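Local coordinates for glycoside Hydrolase (PDB 5T3B), which probably hydrolyses glycosidic bonds in polysaccharides, as a family 50 glycoside hydrolase of the gut bacterium Bacteroides plebeius, at residues K96-G99 with R100-E104; A175-D178 with Y179-A183; P368-G371 with Y372-G375. All coordinates share one frame; numbering follows the deposited sequence.

Interaction 1. Residues K96-G99 with R100-E104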
ATOM      1  N   LYS A  96      20.156 -12.709   7.409  1.00 13.31           N
ATOM      2  CA  LYS A  96      19.973 -14.143   7.208  1.00 15.22           C
ATOM      3  C   LYS A  96      18.985 -14.454   6.094  1.00 14.20           C
ATOM      4  O   LYS A  96      17.933 -13.887   6.025  1.00 16.05           O
ATOM      5  CB  LYS A  96      19.486 -14.804   8.484  1.00 18.55           C
ATOM      6  CG  LYS A  96      19.394 -16.322   8.398  1.00 25.93           C
ATOM      7  CD  LYS A  96      18.865 -16.936   9.674  1.00 33.54           C
ATOM      8  CE  LYS A  96      18.611 -18.437   9.460  1.00 44.64           C
ATOM      9  NZ  LYS A  96      17.750 -19.088  10.522  1.00 54.98           N
ATOM     10  N   ALA A  97      19.351 -15.409   5.265  1.00 13.64           N
ATOM     11  CA  ALA A  97      18.467 -15.918   4.196  1.00 14.04           C
ATOM     12  C   ALA A  97      17.651 -17.037   4.704  1.00 14.05           C
ATOM     13  O   ALA A  97      18.187 -17.970   5.317  1.00 17.25           O
ATOM     14  CB  ALA A  97      19.307 -16.428   3.028  1.00 14.24           C
ATOM     15  N   THR A  98      16.353 -17.033   4.398  1.00 12.21           N
ATOM     16  CA  THR A  98      15.474 -18.166   4.677  1.00 11.90           C
ATOM     17  C   THR A  98      14.854 -18.794   3.456  1.00 11.47           C
ATOM     18  O   THR A  98      14.118 -19.810   3.548  1.00 14.83           O
ATOM     19  CB  THR A  98      14.321 -17.749   5.607  1.00 12.40           C
ATOM     20  OG1 THR A  98      13.533 -16.796   4.868  1.00 12.10           O
ATOM     21  CG2 THR A  98      14.799 -17.172   6.918  1.00 13.89           C
ATOM     22  N   GLY A  99      15.154 -18.218   2.288  1.00 11.00           N
ATOM     23  CA  GLY A  99      14.558 -18.676   1.055  1.00 11.43           C
ATOM     24  C   GLY A  99      13.196 -18.063   0.741  1.00 11.29           C
ATOM     25  O   GLY A  99      12.546 -18.419  -0.244  1.00 12.04           O
ATOM     26  N   ARG A 100      12.746 -17.146   1.623  1.00 10.30           N
ATOM     27  CA  ARG A 100      11.449 -16.515   1.475  1.00  9.92           C
ATOM     28  C   ARG A 100      11.575 -15.051   1.875  1.00 10.32           C
ATOM     29  O   ARG A 100      12.379 -14.692   2.748  1.00 10.71           O
ATOM     30  CB  ARG A 100      10.432 -17.193   2.417  1.00 11.32           C
ATOM     31  CG  ARG A 100      10.191 -18.640   2.086  1.00 11.90           C
ATOM     32  CD  ARG A 100       9.518 -18.914   0.765  1.00 12.43           C
ATOM     33  NE  ARG A 100       8.197 -18.312   0.666  1.00 12.98           N
ATOM     34  CZ  ARG A 100       7.112 -18.821   1.229  1.00 12.73           C
ATOM     35  NH1 ARG A 100       7.139 -20.008   1.815  1.00 13.72           N
ATOM     36  NH2 ARG A 100       6.003 -18.143   1.206  1.00 13.06           N
ATOM     37  N   PHE A 101      10.731 -14.219   1.282  1.00  9.61           N
ATOM     38  CA  PHE A 101      10.575 -12.848   1.763  1.00  9.63           C
ATOM     39  C   PHE A 101      10.211 -12.872   3.239  1.00  9.02           C
ATOM     40  O   PHE A 101       9.338 -13.621   3.654  1.00 10.40           O
ATOM     41  CB  PHE A 101       9.533 -12.078   0.924  1.00  8.97           C
ATOM     42  CG  PHE A 101      10.066 -11.580  -0.386  1.00  9.32           C
ATOM     43  CD1 PHE A 101      10.887 -10.469  -0.432  1.00  8.55           C
ATOM     44  CD2 PHE A 101       9.775 -12.235  -1.546  1.00  9.43           C
ATOM     45  CE1 PHE A 101      11.405  -9.995  -1.645  1.00  9.61           C
ATOM     46  CE2 PHE A 101      10.283 -11.766  -2.760  1.00 12.05           C
ATOM     47  CZ  PHE A 101      11.098 -10.657  -2.807  1.00 10.60           C
ATOM     48  N   ARG A 102      10.797 -11.960   3.971  1.00  8.85           N
ATOM     49  CA  ARG A 102      10.513 -11.861   5.420  1.00  8.86           C
ATOM     50  C   ARG A 102      10.798 -10.436   5.889  1.00  9.05           C
ATOM     51  O   ARG A 102      11.234  -9.617   5.094  1.00 10.33           O
ATOM     52  CB  ARG A 102      11.349 -12.895   6.189  1.00 10.03           C
ATOM     53  CG  ARG A 102      12.813 -12.602   6.179  1.00 10.46           C
ATOM     54  CD  ARG A 102      13.632 -13.751   6.777  1.00 12.25           C
ATOM     55  NE  ARG A 102      15.002 -13.430   6.963  1.00 13.64           N
ATOM     56  CZ  ARG A 102      15.461 -12.666   7.920  1.00 15.71           C
ATOM     57  NH1 ARG A 102      14.652 -12.194   8.886  1.00 17.71           N
ATOM     58  NH2 ARG A 102      16.727 -12.335   7.932  1.00 17.72           N
ATOM     59  N   VAL A 103      10.545 -10.148   7.169  1.00  9.42           N
ATOM     60  CA  VAL A 103      10.709  -8.837   7.723  1.00  9.79           C
ATOM     61  C   VAL A 103      11.841  -8.845   8.723  1.00 10.39           C
ATOM     62  O   VAL A 103      11.859  -9.700   9.620  1.00 12.33           O
ATOM     63  CB  VAL A 103       9.411  -8.323   8.350  1.00 10.43           C
ATOM     64  CG1 VAL A 103       9.562  -6.936   8.883  1.00 13.88           C
ATOM     65  CG2 VAL A 103       8.266  -8.420   7.364  1.00 11.55           C
ATOM     66  N   GLU A 104      12.725  -7.846   8.640  1.00 11.61           N
ATOM     67  CA  GLU A 104      13.825  -7.641   9.571  1.00 12.48           C
ATOM     68  C   GLU A 104      13.838  -6.194  10.156  1.00 14.64           C
ATOM     69  O   GLU A 104      13.171  -5.323   9.704  1.00 13.89           O
ATOM     70  CB  GLU A 104      15.106  -7.792   8.795  1.00 16.78           C
ATOM     71  CG  GLU A 104      15.644  -9.193   8.913  1.00 23.75           C
ATOM     72  CD  GLU A 104      16.303  -9.445  10.242  1.00 22.26           C
ATOM     73  OE1 GLU A 104      16.724 -10.555  10.411  1.00 34.12           O
ATOM     74  OE2 GLU A 104      16.367  -8.559  11.110  1.00 30.84           O
TER
HETATM   75  O   HOH W   1      19.682 -11.720  10.034  1.00 25.33           O
HETATM   76  O   HOH W   2      15.068 -14.561   3.693  1.00 10.76           O
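Lys96 and Arg102 face each other across a wide reversal of the chain, bent at Thr98 and Gly99, from which Arg100 to Glu104 run back into strand 102-105. Gly99 turns at a positive phi of 85°, where a side chain would be jammed against the carbonyl of Thr98. Arg102 spans the mouth of the turn and takes Lys96 O side-on: Arg102 NH2 lies 2.7 Å from Lys96 O. Arg102 NE is 3.1 Å from Lys96 O, and that oxygen sits close to the guanidinium plane. NH2 comes in on a lone pair, while NE stands tilted from the carbonyl plane. The neighbouring edge, NH1 and the same NH2, grips Glu104 OE1 end-on in a salt bridge: Arg102 NH1 meets Glu104 OE1 at 3.1 Å from above the carboxylate plane, and NH2 uses its anti lone pair. The extended run from CG to NE carries the arginine past Thr98, whose CG2 rests 3.6 Å from Arg102 CD. With chi1 at 65°, Thr98 OG1 is turned back to accept a weak bond from Arg100 N. One water links Thr98 N to Arg100 O; another links Lys96 N to Glu104 OE1. The buried Arg100 leads its guanidinium away to a salt bridge with Asp327. Four N-H bonds in two directions fix the rotation of the Arg102 guanidinium, and the carboxylate probably balances its charge.

Interaction 2. Residues A175-D178 with Y179-A183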
ATOM      1  N   ALA A 175      -0.771 -14.444 -15.024  1.00  9.95           N
ATOM      2  CA  ALA A 175       0.264 -14.062 -15.992  1.00  9.48           C
ATOM      3  C   ALA A 175       1.601 -13.895 -15.320  1.00  8.65           C
ATOM      4  O   ALA A 175       2.613 -14.405 -15.783  1.00  9.71           O
ATOM      5  CB  ALA A 175      -0.137 -12.803 -16.707  1.00 10.51           C
ATOM      6  N   VAL A 176       1.627 -13.157 -14.234  1.00  8.77           N
ATOM      7  CA  VAL A 176       2.861 -12.898 -13.516  1.00  8.63           C
ATOM      8  C   VAL A 176       3.360 -14.206 -12.835  1.00  8.55           C
ATOM      9  O   VAL A 176       4.549 -14.490 -12.837  1.00  9.18           O
ATOM     10  CB  VAL A 176       2.682 -11.786 -12.511  1.00  9.10           C
ATOM     11  CG1 VAL A 176       3.886 -11.637 -11.639  1.00 10.02           C
ATOM     12  CG2 VAL A 176       2.375 -10.478 -13.228  1.00  9.95           C
ATOM     13  N   ASN A 177       2.430 -14.964 -12.275  1.00  8.51           N
ATOM     14  CA  ASN A 177       2.786 -16.195 -11.612  1.00  9.10           C
ATOM     15  C   ASN A 177       3.450 -17.173 -12.569  1.00  9.18           C
ATOM     16  O   ASN A 177       4.485 -17.768 -12.275  1.00 10.68           O
ATOM     17  CB  ASN A 177       1.536 -16.763 -10.922  1.00  9.84           C
ATOM     18  CG  ASN A 177       1.851 -17.836  -9.909  1.00 10.34           C
ATOM     19  OD1 ASN A 177       1.937 -19.021 -10.233  1.00 13.55           O
ATOM     20  ND2 ASN A 177       1.977 -17.424  -8.679  1.00 10.50           N
ATOM     21  N   ASP A 178       2.866 -17.302 -13.753  1.00  9.78           N
ATOM     22  CA  ASP A 178       3.409 -18.200 -14.792  1.00 11.17           C
ATOM     23  C   ASP A 178       4.797 -17.699 -15.215  1.00 10.35           C
ATOM     24  O   ASP A 178       5.770 -18.491 -15.379  1.00 13.21           O
ATOM     25  CB  ASP A 178       2.502 -18.208 -16.033  1.00 12.66           C
ATOM     26  CG  ASP A 178       1.211 -18.988 -15.845  1.00 14.76           C
ATOM     27  OD1 ASP A 178       1.097 -19.756 -14.880  1.00 18.59           O
ATOM     28  OD2 ASP A 178       0.312 -18.817 -16.694  1.00 18.69           O
ATOM     29  N   TYR A 179       4.930 -16.400 -15.445  1.00  9.38           N
ATOM     30  CA  TYR A 179       6.195 -15.821 -15.843  1.00  9.24           C
ATOM     31  C   TYR A 179       7.302 -16.074 -14.816  1.00  9.64           C
ATOM     32  O   TYR A 179       8.406 -16.460 -15.150  1.00 11.22           O
ATOM     33  CB  TYR A 179       6.041 -14.329 -16.145  1.00 10.60           C
ATOM     34  CG  TYR A 179       7.343 -13.594 -16.312  1.00 11.37           C
ATOM     35  CD1 TYR A 179       7.975 -13.499 -17.544  1.00 13.22           C
ATOM     36  CD2 TYR A 179       7.929 -13.013 -15.205  1.00 12.31           C
ATOM     37  CE1 TYR A 179       9.225 -12.800 -17.588  1.00 13.26           C
ATOM     38  CE2 TYR A 179       9.096 -12.325 -15.220  1.00 14.84           C
ATOM     39  CZ  TYR A 179       9.734 -12.213 -16.384  1.00 15.81           C
ATOM     40  OH  TYR A 179      10.984 -11.551 -16.429  1.00 22.35           O
ATOM     41  N   ASN A 180       6.998 -15.848 -13.558  1.00 10.23           N
ATOM     42  CA  ASN A 180       8.008 -15.988 -12.538  1.00 10.28           C
ATOM     43  C   ASN A 180       8.500 -17.395 -12.357  1.00 11.22           C
ATOM     44  O   ASN A 180       9.649 -17.589 -12.003  1.00 13.70           O
ATOM     45  CB  ASN A 180       7.477 -15.452 -11.206  1.00  9.91           C
ATOM     46  CG  ASN A 180       7.402 -13.966 -11.129  1.00 10.02           C
ATOM     47  OD1 ASN A 180       8.022 -13.244 -11.919  1.00 11.01           O
ATOM     48  ND2 ASN A 180       6.636 -13.466 -10.183  1.00  9.27           N
ATOM     49  N   LYS A 181       7.665 -18.362 -12.684  1.00 11.80           N
ATOM     50  CA  LYS A 181       8.087 -19.764 -12.557  1.00 14.14           C
ATOM     51  C   LYS A 181       9.215 -20.105 -13.495  1.00 16.95           C
ATOM     52  O   LYS A 181      10.099 -20.893 -13.152  1.00 22.21           O
ATOM     53  CB  LYS A 181       6.930 -20.711 -12.807  1.00 18.63           C
ATOM     54  CG  LYS A 181       5.997 -20.816 -11.646  1.00 21.44           C
ATOM     55  CD  LYS A 181       4.870 -21.712 -12.128  1.00 29.91           C
ATOM     56  CE  LYS A 181       3.866 -22.060 -11.146  1.00 36.48           C
ATOM     57  NZ  LYS A 181       2.784 -22.676 -11.941  1.00 36.82           N
ATOM     58  N   SER A 182       9.234 -19.514 -14.695  1.00 16.97           N
ATOM     59  CA  SER A 182      10.341 -19.857 -15.628  1.00 20.80           C
ATOM     60  C   SER A 182      11.406 -18.831 -15.802  1.00 16.76           C
ATOM     61  O   SER A 182      12.489 -19.126 -16.346  1.00 20.59           O
ATOM     62  CB  SER A 182       9.847 -20.321 -16.956  1.00 27.19           C
ATOM     63  OG  SER A 182       9.049 -19.292 -17.422  1.00 28.41           O
ATOM     64  N   ALA A 183      11.149 -17.609 -15.341  1.00 20.26           N
ATOM     65  CA  ALA A 183      12.050 -16.485 -15.613  1.00 21.21           C
ATOM     66  C   ALA A 183      13.190 -16.511 -14.620  1.00 20.24           C
ATOM     67  O   ALA A 183      13.048 -17.019 -13.506  1.00 27.91           O
ATOM     68  CB  ALA A 183      11.317 -15.155 -15.525  1.00 24.26           C
TER
HETATM   69  O   HOH W   3       0.787 -20.290 -12.299  1.00 28.06           O
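A single water gathers three side chains of this helix, donating to Asn177 OD1 and to Asp178 OD1, each at 2.7 Å, and accepting from Lys181 NZ. The straight lysine chain passes obliquely across Asn177, and its CE lies 3.7 Å from Asn177 OD1. Its ammonium stays too far from Asp178 for a salt bridge, so the water mediates between the two charges, while Asp178 OD2 pairs with Lys174 and Asn177 ND2 bonds Met239 O. Val176 O accepts from Asn180 N at 2.9 Å, and the carboxamide of Asn180 folds back beside the same carbonyl. Asn180 and Val176 point the same way, with Asn180 ND2 3.6 Å from Val176 CG1; ND2 goes on to Leu187 O. Tyr179 N bonds Ala175 O, and Ala183 N bonds Tyr179 O. The Lys181 N bond to Asn177 O is longer, 3.3 Å, and is joined by a weak one to Asp178 O. A chi1 of 169° carries the Tyr179 ring over toward Ala183, whose CB sits 3.4 Å above one ring face, toward the rim; the hydroxyl bonds Ser185 O. The Tyr179 side chain also packs on Asp146, Val149 and Gln153 of helix 145-158, placing the C-terminal turns of helix 169-182 beside that helix on the crossover from strand 163-165 to strand 188-190.

Interaction 3. Residues P368-G371 with Y372-G375. With EDO (1,2-ethanediol), chain H.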
ATOM      1  N   PRO A 368       3.547  13.204   3.620  1.00  9.36           N
ATOM      2  CA  PRO A 368       3.426  12.219   4.691  1.00  9.43           C
ATOM      3  C   PRO A 368       3.558  12.861   6.062  1.00 10.13           C
ATOM      4  O   PRO A 368       4.371  13.768   6.213  1.00 11.38           O
ATOM      5  CB  PRO A 368       4.577  11.280   4.383  1.00 11.60           C
ATOM      6  CG  PRO A 368       4.802  11.427   2.958  1.00 11.86           C
ATOM      7  CD  PRO A 368       4.600  12.846   2.674  1.00 10.35           C
ATOM      8  N   GLU A 369       2.729  12.446   7.019  1.00  9.68           N
ATOM      9  CA  GLU A 369       2.669  13.146   8.297  1.00 10.49           C
ATOM     10  C   GLU A 369       3.594  12.438   9.283  1.00  9.68           C
ATOM     11  O   GLU A 369       3.250  11.390   9.793  1.00 10.12           O
ATOM     12  CB  GLU A 369       1.229  13.117   8.777  1.00  9.85           C
ATOM     13  CG  GLU A 369       0.270  13.866   7.868  1.00 10.27           C
ATOM     14  CD  GLU A 369      -1.147  13.413   8.028  1.00 10.99           C
ATOM     15  OE1 GLU A 369      -1.464  12.261   7.603  1.00 11.59           O
ATOM     16  OE2 GLU A 369      -1.922  14.182   8.611  1.00 13.11           O
ATOM     17  N   LYS A 370       4.765  13.019   9.516  1.00 10.58           N
ATOM     18  CA  LYS A 370       5.759  12.312  10.301  1.00 11.66           C
ATOM     19  C   LYS A 370       5.298  12.059  11.736  1.00 10.62           C
ATOM     20  O   LYS A 370       5.632  11.024  12.294  1.00 11.40           O
ATOM     21  CB  LYS A 370       7.096  13.098  10.233  1.00 13.46           C
ATOM     22  CG  LYS A 370       8.265  12.454  10.926  1.00 13.94           C
ATOM     23  CD  LYS A 370       8.581  11.095  10.345  1.00 14.81           C
ATOM     24  CE  LYS A 370      10.015  10.644  10.640  1.00 16.23           C
ATOM     25  NZ  LYS A 370      10.331  10.623  12.079  1.00 14.84           N
ATOM     26  N   GLY A 371       4.526  12.951  12.321  1.00 11.74           N
ATOM     27  CA  GLY A 371       3.998  12.678  13.649  1.00 11.52           C
ATOM     28  C   GLY A 371       3.103  11.451  13.690  1.00 11.12           C
ATOM     29  O   GLY A 371       3.201  10.631  14.592  1.00 12.32           O
ATOM     30  N   TYR A 372       2.231  11.316  12.703  1.00 10.72           N
ATOM     31  CA  TYR A 372       1.395  10.115  12.622  1.00 10.41           C
ATOM     32  C   TYR A 372       2.245   8.861  12.310  1.00  9.58           C
ATOM     33  O   TYR A 372       1.993   7.799  12.876  1.00 10.21           O
ATOM     34  CB  TYR A 372       0.224  10.253  11.643  1.00 10.77           C
ATOM     35  CG  TYR A 372      -0.857  11.120  12.151  1.00 12.73           C
ATOM     36  CD1 TYR A 372      -1.616  10.762  13.250  1.00 15.79           C
ATOM     37  CD2 TYR A 372      -1.160  12.317  11.525  1.00 12.73           C
ATOM     38  CE1 TYR A 372      -2.648  11.579  13.694  1.00 18.04           C
ATOM     39  CE2 TYR A 372      -2.165  13.154  12.039  1.00 14.95           C
ATOM     40  CZ  TYR A 372      -2.882  12.752  13.125  1.00 17.28           C
ATOM     41  OH  TYR A 372      -3.929  13.543  13.632  1.00 23.43           O
ATOM     42  N   MET A 373       3.257   8.991  11.446  1.00  9.81           N
ATOM     43  CA  MET A 373       4.057   7.825  11.129  1.00  9.49           C
ATOM     44  C   MET A 373       4.883   7.384  12.334  1.00  9.48           C
ATOM     45  O   MET A 373       5.071   6.167  12.563  1.00 10.52           O
ATOM     46  CB  MET A 373       4.952   8.103   9.919  1.00  9.66           C
ATOM     47  CG  MET A 373       4.168   8.332   8.648  1.00  9.94           C
ATOM     48  SD  MET A 373       5.127   8.459   7.134  1.00 10.77           S
ATOM     49  CE  MET A 373       6.111   9.931   7.367  1.00 10.75           C
ATOM     50  N   ASP A 374       5.359   8.337  13.127  1.00 10.48           N
ATOM     51  CA  ASP A 374       6.008   7.988  14.394  1.00 10.45           C
ATOM     52  C   ASP A 374       5.035   7.347  15.380  1.00 10.84           C
ATOM     53  O   ASP A 374       5.362   6.393  16.074  1.00 12.66           O
ATOM     54  CB  ASP A 374       6.577   9.234  15.057  1.00 11.85           C
ATOM     55  CG  ASP A 374       7.820   9.821  14.362  1.00 14.42           C
ATOM     56  OD1 ASP A 374       8.358   9.192  13.422  1.00 14.50           O
ATOM     57  OD2 ASP A 374       8.251  10.931  14.764  1.00 18.53           O
ATOM     58  N   GLY A 375       3.810   7.848  15.432  1.00 10.51           N
ATOM     59  CA  GLY A 375       2.782   7.188  16.189  1.00 10.94           C
ATOM     60  C   GLY A 375       2.551   5.760  15.759  1.00 10.89           C
ATOM     61  O   GLY A 375       2.409   4.857  16.602  1.00 11.42           O
TER
HETATM   62  C1  EDO H 506       5.535  16.836   6.825  1.00 32.69           C
HETATM   63  O1  EDO H 506       4.981  18.013   7.360  1.00 37.12           O
HETATM   64  C2  EDO H 506       6.393  16.095   7.829  1.00 25.01           C
HETATM   65  O2  EDO H 506       5.529  15.758   8.968  1.00 18.73           O
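Glu369, at the N-cap position, and Met373 close the first turn of helix 370-379: Met373 N bonds Glu369 O at 2.9 Å, followed by Asp374 N to Lys370 O and Gly375 N to Gly371 O. Lys370 and Asp374, one turn apart, then meet in a salt bridge, Lys370 NZ lying 2.8 Å from Asp374 OD1 on the syn lone pair of that oxygen. The lysine starts anti to its own N (chi1 -176°), then kinks at chi2 and chi4, which curls the ammonium back to the carboxylate. A methionine in place of this lysine would probably leave the Asp374 carboxylate without its positive mate and freer to turn. Lys370 CD also stands 4.0 Å from Met373 CE, the side chains crossing at about a right angle, and that methyl rests against Pro368 CB at 3.6 Å. Glu369 and Tyr372 run side by side; Glu369 CB meets the ring in plane at its edge, while OE2 approaches Tyr372 CD2 obliquely at 3.5 Å, carboxylate and ring planes being 60° apart. Glu369 OE1 is held by the hydroxyls of Tyr362 and Tyr343. Lys370 N bonds O2 of a 1,2-ethanediol, probably from the crystallisation liquor, at 2.9 Å. Pro368 and Met373 pack against Leu426, which seats the start of helix 370-379 beside helix 412-427 on the connection between strands 358-361 and 385-394.

In the fold
Interactions 1, 2 and 3 follow one another along the chain without overlapping. Strand 102-105, entered from the turn of 96-104, pairs with strand 111-114; that one in turn pairs with strand 120-126, the neighbour of strands 163-165 and 432-437. The centre of interaction 2 lies about 21 Å from that of interaction 1, with the nearest atoms about 8 Å apart. Interaction 3 has its centre about 37 Å from that of interaction 2, on the opposite side of the chain's centre from it, and about 27 Å from that of interaction 1. All three are local and none touches another: the lead-in to an antiparallel strand pair, the C-terminal end of helix 169-182 and the N-terminal end of helix 370-379, each helix joining parallel strands.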